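Local coordinates for PTS EIIA type-4 domain-containing protein (Streptococcus agalactiae NEM316, PDB 4TKZ) that probably works as a sugar-specific EIIA component of the bacterial phosphotransferase system, relaying phosphoryl groups during carbohydrate uptake, at residues 2-7 with 94-99. Residues are numbered along the deposited sequence; the frame is centred on the assembly and turned at random.
Sequences IKIIIV and SMLMEA
Ile-4 rests its CD1 methyl on Ala-99, with Ile-4 CD1 3.7 Å from Ala-99 CB and 3.8 Å from Ala-99 C, where the small alanine leaves the helix backbone accessible. CG1 of Ile-4 lies anti to the carbonyl carbon (chi1 -63°) and the chain runs on extended, which carries CD1 to the helix. Leu-96 CD1 is the bump that fills the notch between Ile-4 CG2 and Ile-6 CD1, methyls 5.1 Å apart: it lies 4.1 Å from Ile-4 CG2 and 4.0 Å from Ile-6 CD1. The Leu-96 bond to CB leaves to one side, and with CG anti to the backbone N (chi1 -178°) the branched end swings in against the strand. Ile-6 CD1 also meets the other prong, Leu-96 CD2, at 3.9 Å, the two side chains crossing nearly at right angles. No hydrogen bond crosses; 166 Å² of surface, summed over both sides, is buried, and all three side-chain contacts are apolar. The axes of strand 3-7 and helix 94-99 approach to 10.4 Å and run nearly antiparallel (164°), consistent with helix-on-sheet packing in the alpha/beta fold of EIIA domains. Strands 30-35 and 57-62 flank strand 3-9; Leu-61 touches Ile-4, Leu-59 touches Ala-99, helix 12-24 packs on Ile-6, and helix 41-52 covers Ile-5 and Val-7.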
# COMPACT_ATOMS: atom_id res chain seq x y z
N ILE A 2 8.01 19.91 2.43
CA ILE A 2 7.71 19.04 1.30
C ILE A 2 6.30 18.52 1.48
O ILE A 2 6.02 17.82 2.45
CB ILE A 2 8.70 17.86 1.21
CG1 ILE A 2 10.11 18.37 0.87
CG2 ILE A 2 8.24 16.85 0.17
CD1 ILE A 2 11.24 17.39 1.21
N LYS A 3 5.40 18.88 0.57
CA LYS A 3 4.01 18.42 0.67
C LYS A 3 3.86 17.00 0.11
O LYS A 3 4.39 16.69 -0.96
CB LYS A 3 3.06 19.39 -0.04
CG LYS A 3 1.60 18.97 0.07
CD LYS A 3 0.65 19.99 -0.51
CE LYS A 3 -0.77 19.46 -0.50
NZ LYS A 3 -1.78 20.56 -0.68
N ILE A 4 3.14 16.15 0.84
CA ILE A 4 2.91 14.76 0.43
C ILE A 4 1.49 14.59 -0.06
O ILE A 4 0.54 14.87 0.67
CB ILE A 4 3.18 13.80 1.61
CG1 ILE A 4 4.64 13.90 2.04
CG2 ILE A 4 2.85 12.35 1.24
CD1 ILE A 4 4.96 13.13 3.31
N ILE A 5 1.33 14.13 -1.30
CA ILE A 5 0.01 13.93 -1.86
C ILE A 5 -0.17 12.48 -2.26
O ILE A 5 0.62 11.93 -3.04
CB ILE A 5 -0.21 14.83 -3.09
CG1 ILE A 5 0.05 16.29 -2.72
CG2 ILE A 5 -1.63 14.68 -3.64
CD1 ILE A 5 -0.12 17.27 -3.92
N ILE A 6 -1.22 11.87 -1.73
CA ILE A 6 -1.53 10.48 -2.03
C ILE A 6 -2.70 10.39 -2.99
O ILE A 6 -3.82 10.83 -2.68
CB ILE A 6 -1.90 9.72 -0.74
CG1 ILE A 6 -0.77 9.81 0.29
CG2 ILE A 6 -2.19 8.25 -1.04
CD1 ILE A 6 -1.15 9.23 1.66
N VAL A 7 -2.46 9.81 -4.17
CA VAL A 7 -3.51 9.61 -5.15
C VAL A 7 -3.65 8.13 -5.46
O VAL A 7 -2.68 7.50 -5.89
CB VAL A 7 -3.22 10.36 -6.47
CG1 VAL A 7 -4.49 10.48 -7.29
CG2 VAL A 7 -2.63 11.72 -6.17
N SER A 94 5.44 1.69 4.14
CA SER A 94 6.86 2.03 4.28
C SER A 94 7.19 3.32 3.52
O SER A 94 7.90 4.19 4.03
CB SER A 94 7.74 0.91 3.73
OG SER A 94 7.72 -0.22 4.59
N MET A 95 6.68 3.41 2.30
CA MET A 95 6.90 4.58 1.45
C MET A 95 6.36 5.82 2.16
O MET A 95 7.05 6.85 2.26
CB MET A 95 6.19 4.39 0.10
CG MET A 95 6.50 5.45 -0.91
SD MET A 95 5.67 5.13 -2.47
CE MET A 95 6.70 3.82 -3.13
N LEU A 96 5.15 5.71 2.70
CA LEU A 96 4.50 6.84 3.36
C LEU A 96 5.20 7.24 4.65
O LEU A 96 5.44 8.42 4.91
CB LEU A 96 3.03 6.52 3.65
CG LEU A 96 2.22 7.63 4.31
CD1 LEU A 96 2.33 8.97 3.54
CD2 LEU A 96 0.76 7.20 4.40
N MET A 97 5.52 6.26 5.48
CA MET A 97 6.16 6.57 6.76
C MET A 97 7.52 7.22 6.53
O MET A 97 7.88 8.18 7.22
CB MET A 97 6.28 5.31 7.63
CG MET A 97 4.94 4.74 8.12
SD MET A 97 3.85 5.92 8.95
CE MET A 97 4.92 6.46 10.28
N GLU A 98 8.27 6.73 5.55
CA GLU A 98 9.59 7.30 5.29
C GLU A 98 9.50 8.75 4.84
O GLU A 98 10.27 9.60 5.30
CB GLU A 98 10.33 6.49 4.22
CG GLU A 98 11.83 6.83 4.16
CD GLU A 98 12.56 6.42 5.44
OE1 GLU A 98 12.85 5.22 5.58
OE2 GLU A 98 12.84 7.29 6.29
N ALA A 99 8.56 9.04 3.95
CA ALA A 99 8.41 10.40 3.46
C ALA A 99 8.08 11.33 4.63
O ALA A 99 8.68 12.41 4.77
CB ALA A 99 7.33 10.47 2.38